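Carbohydrate kinase, pfkB family (Enterococcus faecalis, PDB 3KTN) is a putative 2-keto-3-deoxygluconate kinase of the PfkB (ribokinase-like) family that probably phosphorylates a sugar acid with the help of magnesium. Local coordinates at residues S76-V80 / F126-V130; F8-M12 / R108-F113; Y282-Y288 / A299-T304. One frame throughout, in Å; residues are numbered along the deposited sequence.

In the fold
The three contacts lie in different parts of a ribokinase-like chain. Contact 1 lies at the surface, contacts 2 and 3 are buried. Strand 50-57 lines both contact 1 and contact 2: Phe126 of the one and Phe8 of the other touch Ile54 there, and both side chains touch Tyr121, though the two sites lie about 17 Å apart between centres and do not touch. Contact 3, about 26 Å from contact 2 between centres and across the chain's centre from it, joins two helices instead. Its chemistry is apolar, with a glycine and an alanine at its middle; contact 1 rests on one indole, and contact 2 adds a salt bridge to an aromatic pair.

Contact 1: residues S76-V80 / F126-V130; sequences SDQWV and FLAEV
The loop 76-80 meets segment 126-130, which starts on the short helix 123-127, with Trp79 CA and Phe126 CA 7.8 Å apart as the nearest CA pair; each segment carries a type I turn, Asp77 to Val80 and Leu127 to Val130. On the loop side nearly all of the contact is made by Trp79. Phe126 lies over one indole face, its ring against the five-membered ring with centroids 4.0 Å apart and planes at 35°, an oblique pairing. Phe126 CB sits over the six-membered ring, 4.0 Å from its centroid and almost on the normal, a CH-pi contact. With CG anti to its carbonyl carbon (chi1 -50°), Phe126 carries its phenyl over the five-membered ring while CB stays above the six-membered one. At the benzo edge, Val130 CG1 is 3.6 Å from Trp79 CZ3 and Glu129 CB is 4.0 Å from Trp79 CH2. Here the loop leading from helix 61-72 into strand 80-82, an outermost strand of the large sheet, packs on the short helix 123-127 that precedes strand 132-135; Trp79 and Phe126 both also touch strand 50-57. Gln78 covers the other indole face with its amide, CD offset toward the rim. Ser76 OG accepts from Gln78 N at 3.3 Å, closing an ST turn, and also receives a weak bond from Gln78 NE2.

Contact 2: residues F8-M12 / R108-F113; sequences FGEVM and RHQSAF. With SO4 (sulfate ion), chain B.
Segments 8-12 and 108-113 are irregular; their nearest CA atoms are those of Glu10 and Phe113, 6.2 Å apart, and a type I turn runs from Arg108 to Ser111. Arg108 grips the Glu10 carboxylate side-on: NE gives to OE1 at 2.8 Å and NH2 to OE2 at 2.9 Å, each on the syn lone pair, with the two planes only 7° apart. The Arg108 chain reaches there extended from CG to NE. Selenomethionine Met12 lies across it, SE over one guanidinium face and 3.3 Å from NE. In this PfkB-family chain, segment 8-12 links strand 4-8 of the large sheet to strand 12-16 of the smaller one, and the Met12 side chain lies about 9 Å from that of magnesium-site residue Ile276. Arg108 also binds a sulfate that probably came with the crystallisation solution, through NH2 to O3 at 2.6 Å and NH1 to O4; Arg171 holds the same ion. At the other end Phe113 turns its edge to the face of Phe8, centroids 5.2 Å apart and planes at 60°. One face of Phe113 lies against the Gly9 carbonyl, whose oxygen also accepts from Thr55 OG1, while Glu10 CB is 3.6 Å from Phe113 CD2.

Contact 3: residues Y282-Y288 / A299-T304; sequences YAAGILY and AVTFAT
Ala303 CB presses into helix 282-288, 3.4 Å from Ile286 CD1, a tight carbon pair, and 3.7 Å from Gly285 C. Gly285 has no side chain, so the backbones close in until its CA is 4.0 Å from Ala303 CA. Tyr282 reaches across beside this spot: with CG anti to the backbone N (chi1 -179°), its CE1 comes 3.6 Å from Ala303 CB and its OH 3.4 Å from Val300 CG2. Thr304 OG1 lies near the plane of that ring, at its edge, and Ile286 CG1 covers one face. Thr304 OG1 is held by its bond to Val300 O at 2.6 Å, an oxygen that accepts from Thr304 N as well. On the other flank Phe302 and Tyr288 meet obliquely, CE2 to CD2 3.9 Å, their planes at 33°. Farther out, Thr304 OG1 also bonds to Ser265 OG, Trp294 sets its ring edge-to-face with both Tyr288 and Phe302, and strand 237-245 backs Tyr282 and Ile286. The two segment axes approach to 7.7 Å and run roughly antiparallel, 149° between their directions: a pair of consecutive helices, 278-291 and 296-310, whose backbones come nearest at Gly285 and Ala303, within the C-terminal part of the PfkB fold.

Contact 1: residues S76-V80 / F126-V130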
loop_
_atom_site.group_PDB
_atom_site.type_symbol
_atom_site.label_atom_id
_atom_site.label_comp_id
_atom_site.label_asym_id
_atom_site.label_seq_id
_atom_site.Cartn_x
_atom_site.Cartn_y
_atom_site.Cartn_z
ATOM N N SER A 76 9.441 28.273 -6.606
ATOM C CA SER A 76 10.475 28.335 -7.630
ATOM C C SER A 76 11.744 27.731 -7.042
ATOM O O SER A 76 12.085 27.989 -5.885
ATOM C CB SER A 76 10.756 29.786 -8.029
ATOM O OG SER A 76 11.898 29.854 -8.871
ATOM N N ASP A 77 12.446 26.938 -7.843
ATOM C CA ASP A 77 13.679 26.303 -7.406
ATOM C C ASP A 77 14.883 26.968 -8.083
ATOM O O ASP A 77 15.988 26.432 -8.055
ATOM C CB ASP A 77 13.642 24.810 -7.770
ATOM C CG ASP A 77 13.663 24.579 -9.274
ATOM O OD1 ASP A 77 13.263 25.495 -10.019
ATOM O OD2 ASP A 77 14.070 23.484 -9.715
ATOM N N GLN A 78 14.664 28.133 -8.686
ATOM C CA GLN A 78 15.734 28.849 -9.385
ATOM C C GLN A 78 16.939 29.161 -8.504
ATOM O O GLN A 78 18.079 29.092 -8.963
ATOM C CB GLN A 78 15.196 30.152 -9.984
ATOM C CG GLN A 78 14.679 31.144 -8.946
ATOM C CD GLN A 78 14.084 32.394 -9.572
ATOM O OE1 GLN A 78 14.733 33.066 -10.379
ATOM N NE2 GLN A 78 12.847 32.714 -9.199
ATOM N N TRP A 79 16.697 29.495 -7.239
ATOM C CA TRP A 79 17.793 29.820 -6.336
ATOM C C TRP A 79 18.240 28.681 -5.429
ATOM O O TRP A 79 18.867 28.913 -4.399
ATOM C CB TRP A 79 17.445 31.062 -5.507
ATOM C CG TRP A 79 17.211 32.270 -6.372
ATOM C CD1 TRP A 79 17.853 32.574 -7.541
ATOM C CD2 TRP A 79 16.272 33.326 -6.146
ATOM N NE1 TRP A 79 17.367 33.746 -8.060
ATOM C CE2 TRP A 79 16.393 34.231 -7.229
ATOM C CE3 TRP A 79 15.333 33.595 -5.141
ATOM C CZ2 TRP A 79 15.616 35.392 -7.330
ATOM C CZ3 TRP A 79 14.558 34.750 -5.241
ATOM C CH2 TRP A 79 14.704 35.632 -6.332
ATOM N N VAL A 80 17.904 27.451 -5.808
ATOM C CA VAL A 80 18.329 26.281 -5.048
ATOM C C VAL A 80 19.604 25.815 -5.741
ATOM O O VAL A 80 19.547 25.334 -6.870
ATOM C CB VAL A 80 17.290 25.133 -5.110
ATOM C CG1 VAL A 80 17.830 23.913 -4.387
ATOM C CG2 VAL A 80 15.972 25.575 -4.489
ATOM N N PHE A 126 19.516 37.972 -5.807
ATOM C CA PHE A 126 18.222 37.494 -5.331
ATOM C C PHE A 126 17.374 38.632 -4.793
ATOM O O PHE A 126 16.219 38.799 -5.194
ATOM C CB PHE A 126 18.395 36.441 -4.232
ATOM C CG PHE A 126 19.346 35.338 -4.590
ATOM C CD1 PHE A 126 19.544 34.964 -5.917
ATOM C CD2 PHE A 126 20.037 34.655 -3.594
ATOM C CE1 PHE A 126 20.413 33.926 -6.247
ATOM C CE2 PHE A 126 20.908 33.613 -3.913
ATOM C CZ PHE A 126 21.097 33.249 -5.244
ATOM N N LEU A 127 17.953 39.407 -3.881
ATOM C CA LEU A 127 17.252 40.529 -3.271
ATOM C C LEU A 127 16.669 41.475 -4.314
ATOM O O LEU A 127 15.610 42.066 -4.104
ATOM C CB LEU A 127 18.197 41.283 -2.333
ATOM C CG LEU A 127 18.568 40.522 -1.057
ATOM C CD1 LEU A 127 19.716 41.222 -0.344
ATOM C CD2 LEU A 127 17.348 40.428 -0.153
ATOM N N ALA A 128 17.351 41.599 -5.449
ATOM C CA ALA A 128 16.898 42.476 -6.523
ATOM C C ALA A 128 15.581 42.022 -7.148
ATOM O O ALA A 128 14.919 42.795 -7.840
ATOM C CB ALA A 128 17.973 42.574 -7.602
ATOM N N GLU A 129 15.190 40.776 -6.902
ATOM C CA GLU A 129 13.954 40.264 -7.479
ATOM C C GLU A 129 12.851 39.925 -6.482
ATOM O O GLU A 129 11.822 39.368 -6.862
ATOM C CB GLU A 129 14.261 39.041 -8.341
ATOM C CG GLU A 129 15.025 39.375 -9.612
ATOM C CD GLU A 129 15.412 38.140 -10.398
ATOM O OE1 GLU A 129 14.515 37.329 -10.723
ATOM O OE2 GLU A 129 16.616 37.978 -10.690
ATOM N N VAL A 130 13.055 40.264 -5.214
ATOM C CA VAL A 130 12.052 39.984 -4.190
ATOM C C VAL A 130 11.726 41.235 -3.387
ATOM O O VAL A 130 12.543 42.151 -3.299
ATOM C CB VAL A 130 12.534 38.888 -3.211
ATOM C CG1 VAL A 130 12.806 37.599 -3.968
ATOM C CG2 VAL A 130 13.781 39.352 -2.475
#

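Contact 2: residues F8-M12 / R108-F113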
loop_
_atom_site.group_PDB
_atom_site.type_symbol
_atom_site.label_atom_id
_atom_site.label_comp_id
_atom_site.label_asym_id
_atom_site.label_seq_id
_atom_site.Cartn_x
_atom_site.Cartn_y
_atom_site.Cartn_z
ATOM N N PHE A 8 15.099 31.987 3.184
ATOM C CA PHE A 8 16.434 31.418 3.268
ATOM C C PHE A 8 16.305 30.337 4.317
ATOM O O PHE A 8 16.047 30.632 5.486
ATOM C CB PHE A 8 17.448 32.472 3.727
ATOM C CG PHE A 8 18.836 31.931 3.913
ATOM C CD1 PHE A 8 19.585 31.509 2.820
ATOM C CD2 PHE A 8 19.387 31.821 5.183
ATOM C CE1 PHE A 8 20.866 30.982 2.990
ATOM C CE2 PHE A 8 20.669 31.295 5.365
ATOM C CZ PHE A 8 21.410 30.874 4.267
ATOM N N GLY A 9 16.476 29.085 3.913
ATOM C CA GLY A 9 16.322 28.022 4.879
ATOM C C GLY A 9 16.767 26.634 4.485
ATOM O O GLY A 9 17.488 26.422 3.509
ATOM N N GLU A 10 16.282 25.681 5.267
ATOM C CA GLU A 10 16.619 24.278 5.134
ATOM C C GLU A 10 15.507 23.375 4.596
ATOM O O GLU A 10 14.325 23.580 4.879
ATOM C CB GLU A 10 17.044 23.789 6.514
ATOM C CG GLU A 10 17.365 22.326 6.651
ATOM C CD GLU A 10 17.251 21.889 8.101
ATOM O OE1 GLU A 10 18.114 21.121 8.575
ATOM O OE2 GLU A 10 16.284 22.319 8.768
ATOM N N VAL A 11 15.908 22.380 3.810
ATOM C CA VAL A 11 14.985 21.386 3.271
ATOM C C VAL A 11 15.334 20.103 4.013
ATOM O O VAL A 11 16.506 19.745 4.108
ATOM C CB VAL A 11 15.206 21.104 1.772
ATOM C CG1 VAL A 11 14.411 19.864 1.363
ATOM C CG2 VAL A 11 14.770 22.296 0.937
HETATM N N MSE A 12 14.325 19.424 4.544
HETATM C CA MSE A 12 14.544 18.164 5.256
HETATM C C MSE A 12 13.631 17.062 4.722
HETATM O O MSE A 12 12.561 17.332 4.176
HETATM C CB MSE A 12 14.252 18.315 6.753
HETATM C CG MSE A 12 15.357 18.945 7.584
HETATM SE SE MSE A 12 15.014 18.650 9.475
HETATM C CE MSE A 12 16.064 17.056 9.739
ATOM N N ARG A 108 21.729 16.442 10.854
ATOM C CA ARG A 108 21.219 17.646 10.225
ATOM C C ARG A 108 22.311 18.644 9.830
ATOM O O ARG A 108 22.209 19.299 8.798
ATOM C CB ARG A 108 20.239 18.296 11.186
ATOM C CG ARG A 108 19.193 19.166 10.559
ATOM C CD ARG A 108 18.115 19.420 11.594
ATOM N NE ARG A 108 17.183 20.454 11.178
ATOM C CZ ARG A 108 16.219 20.927 11.954
ATOM N NH1 ARG A 108 16.068 20.455 13.189
ATOM N NH2 ARG A 108 15.408 21.864 11.496
ATOM N N HIS A 109 23.366 18.746 10.631
ATOM C CA HIS A 109 24.424 19.713 10.345
ATOM C C HIS A 109 25.353 19.407 9.173
ATOM O O HIS A 109 25.977 20.319 8.636
ATOM C CB HIS A 109 25.249 19.991 11.611
ATOM C CG HIS A 109 25.994 18.804 12.134
ATOM N ND1 HIS A 109 27.144 18.324 11.544
ATOM C CD2 HIS A 109 25.766 18.013 13.209
ATOM C CE1 HIS A 109 27.595 17.293 12.234
ATOM N NE2 HIS A 109 26.777 17.082 13.251
ATOM N N GLN A 110 25.440 18.145 8.762
ATOM C CA GLN A 110 26.301 17.783 7.638
ATOM C C GLN A 110 25.552 17.862 6.305
ATOM O O GLN A 110 26.007 17.323 5.300
ATOM C CB GLN A 110 26.845 16.365 7.813
ATOM C CG GLN A 110 27.515 16.088 9.147
ATOM C CD GLN A 110 28.791 16.874 9.336
ATOM O OE1 GLN A 110 28.768 18.102 9.459
ATOM N NE2 GLN A 110 29.920 16.172 9.357
ATOM N N SER A 111 24.411 18.539 6.292
ATOM C CA SER A 111 23.616 18.662 5.070
ATOM C C SER A 111 24.190 19.682 4.092
ATOM O O SER A 111 25.070 20.474 4.438
ATOM C CB SER A 111 22.183 19.067 5.412
ATOM O OG SER A 111 22.138 20.383 5.950
ATOM N N ALA A 112 23.676 19.645 2.866
ATOM C CA ALA A 112 24.086 20.565 1.818
ATOM C C ALA A 112 23.886 22.009 2.283
ATOM O O ALA A 112 24.703 22.884 1.997
ATOM C CB ALA A 112 23.273 20.310 0.561
ATOM N N PHE A 113 22.793 22.258 2.995
ATOM C CA PHE A 113 22.512 23.599 3.488
ATOM C C PHE A 113 23.440 23.949 4.651
ATOM O O PHE A 113 23.933 25.069 4.742
ATOM C CB PHE A 113 21.063 23.699 3.952
ATOM C CG PHE A 113 20.705 25.032 4.548
ATOM C CD1 PHE A 113 20.724 26.185 3.773
ATOM C CD2 PHE A 113 20.299 25.125 5.876
ATOM C CE1 PHE A 113 20.335 27.418 4.312
ATOM C CE2 PHE A 113 19.909 26.352 6.426
ATOM C CZ PHE A 113 19.925 27.497 5.642
HETATM S S SO4 B . 12.895 22.217 14.035
HETATM O O1 SO4 B . 13.153 22.542 15.450
HETATM O O2 SO4 B . 11.507 22.563 13.696
HETATM O O3 SO4 B . 13.815 22.982 13.174
HETATM O O4 SO4 B . 13.132 20.778 13.832
#

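Contact 3: residues Y282-Y288 / A299-T304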
loop_
_atom_site.group_PDB
_atom_site.type_symbol
_atom_site.label_atom_id
_atom_site.label_comp_id
_atom_site.label_asym_id
_atom_site.label_seq_id
_atom_site.Cartn_x
_atom_site.Cartn_y
_atom_site.Cartn_z
ATOM N N TYR A 282 0.378 29.291 10.347
ATOM C CA TYR A 282 -0.072 30.515 11.008
ATOM C C TYR A 282 0.731 31.686 10.432
ATOM O O TYR A 282 0.167 32.712 10.041
ATOM C CB TYR A 282 0.158 30.443 12.520
ATOM C CG TYR A 282 -0.317 31.687 13.246
ATOM C CD1 TYR A 282 -1.679 31.941 13.403
ATOM C CD2 TYR A 282 0.593 32.625 13.749
ATOM C CE1 TYR A 282 -2.134 33.091 14.040
ATOM C CE2 TYR A 282 0.151 33.792 14.392
ATOM C CZ TYR A 282 -1.217 34.014 14.531
ATOM O OH TYR A 282 -1.682 35.148 15.147
ATOM N N ALA A 283 2.049 31.518 10.371
ATOM C CA ALA A 283 2.926 32.551 9.835
ATOM C C ALA A 283 2.557 32.890 8.396
ATOM O O ALA A 283 2.540 34.064 8.010
ATOM C CB ALA A 283 4.371 32.102 9.913
ATOM N N ALA A 284 2.254 31.869 7.601
ATOM C CA ALA A 284 1.880 32.092 6.206
ATOM C C ALA A 284 0.622 32.938 6.135
ATOM O O ALA A 284 0.483 33.786 5.253
ATOM C CB ALA A 284 1.653 30.761 5.493
ATOM N N GLY A 285 -0.299 32.697 7.062
ATOM C CA GLY A 285 -1.534 33.453 7.093
ATOM C C GLY A 285 -1.277 34.903 7.474
ATOM O O GLY A 285 -1.905 35.818 6.929
ATOM N N ILE A 286 -0.364 35.111 8.421
ATOM C CA ILE A 286 -0.012 36.457 8.867
ATOM C C ILE A 286 0.647 37.209 7.718
ATOM O O ILE A 286 0.263 38.332 7.402
ATOM C CB ILE A 286 0.973 36.425 10.065
ATOM C CG1 ILE A 286 0.286 35.836 11.303
ATOM C CG2 ILE A 286 1.498 37.825 10.347
ATOM C CD1 ILE A 286 -1.030 36.513 11.686
ATOM N N LEU A 287 1.641 36.584 7.090
ATOM C CA LEU A 287 2.330 37.211 5.969
ATOM C C LEU A 287 1.373 37.518 4.828
ATOM O O LEU A 287 1.491 38.555 4.178
ATOM C CB LEU A 287 3.471 36.322 5.466
ATOM C CG LEU A 287 4.634 36.193 6.450
ATOM C CD1 LEU A 287 5.798 35.443 5.822
ATOM C CD2 LEU A 287 5.073 37.587 6.867
ATOM N N TYR A 288 0.424 36.620 4.577
ATOM C CA TYR A 288 -0.536 36.842 3.503
ATOM C C TYR A 288 -1.385 38.065 3.809
ATOM O O TYR A 288 -1.673 38.868 2.920
ATOM C CB TYR A 288 -1.469 35.644 3.319
ATOM C CG TYR A 288 -2.422 35.860 2.168
ATOM C CD1 TYR A 288 -1.951 35.922 0.856
ATOM C CD2 TYR A 288 -3.783 36.078 2.390
ATOM C CE1 TYR A 288 -2.811 36.202 -0.208
ATOM C CE2 TYR A 288 -4.648 36.357 1.335
ATOM C CZ TYR A 288 -4.156 36.419 0.041
ATOM O OH TYR A 288 -5.007 36.704 -1.008
ATOM N N ALA A 299 -6.271 39.772 9.638
ATOM C CA ALA A 299 -5.083 38.952 9.464
ATOM C C ALA A 299 -4.955 37.864 10.528
ATOM O O ALA A 299 -4.661 36.709 10.206
ATOM C CB ALA A 299 -3.841 39.826 9.474
ATOM N N VAL A 300 -5.173 38.229 11.789
ATOM C CA VAL A 300 -5.053 37.269 12.879
ATOM C C VAL A 300 -6.174 36.228 12.834
ATOM O O VAL A 300 -5.966 35.071 13.192
ATOM C CB VAL A 300 -5.034 37.981 14.264
ATOM C CG1 VAL A 300 -6.425 38.474 14.629
ATOM C CG2 VAL A 300 -4.515 37.035 15.323
ATOM N N THR A 301 -7.359 36.635 12.389
ATOM C CA THR A 301 -8.482 35.708 12.285
ATOM C C THR A 301 -8.210 34.700 11.164
ATOM O O THR A 301 -8.376 33.493 11.336
ATOM C CB THR A 301 -9.797 36.443 11.959
ATOM O OG1 THR A 301 -10.214 37.203 13.098
ATOM C CG2 THR A 301 -10.886 35.449 11.594
ATOM N N PHE A 302 -7.789 35.218 10.017
ATOM C CA PHE A 302 -7.488 34.399 8.860
ATOM C C PHE A 302 -6.359 33.410 9.178
ATOM O O PHE A 302 -6.465 32.219 8.883
ATOM C CB PHE A 302 -7.072 35.303 7.704
ATOM C CG PHE A 302 -6.740 34.568 6.443
ATOM C CD1 PHE A 302 -7.720 34.317 5.488
ATOM C CD2 PHE A 302 -5.443 34.140 6.199
ATOM C CE1 PHE A 302 -7.412 33.646 4.306
ATOM C CE2 PHE A 302 -5.124 33.467 5.019
ATOM C CZ PHE A 302 -6.114 33.224 4.072
ATOM N N ALA A 303 -5.288 33.913 9.787
ATOM C CA ALA A 303 -4.129 33.099 10.133
ATOM C C ALA A 303 -4.408 32.003 11.167
ATOM O O ALA A 303 -3.863 30.901 11.067
ATOM C CB ALA A 303 -2.998 33.998 10.619
ATOM N N THR A 304 -5.244 32.303 12.156
ATOM C CA THR A 304 -5.574 31.330 13.189
ATOM C C THR A 304 -6.372 30.171 12.584
ATOM O O THR A 304 -6.116 29.005 12.895
ATOM C CB THR A 304 -6.378 31.982 14.344
ATOM O OG1 THR A 304 -5.667 33.127 14.831
ATOM C CG2 THR A 304 -6.558 31.001 15.500
#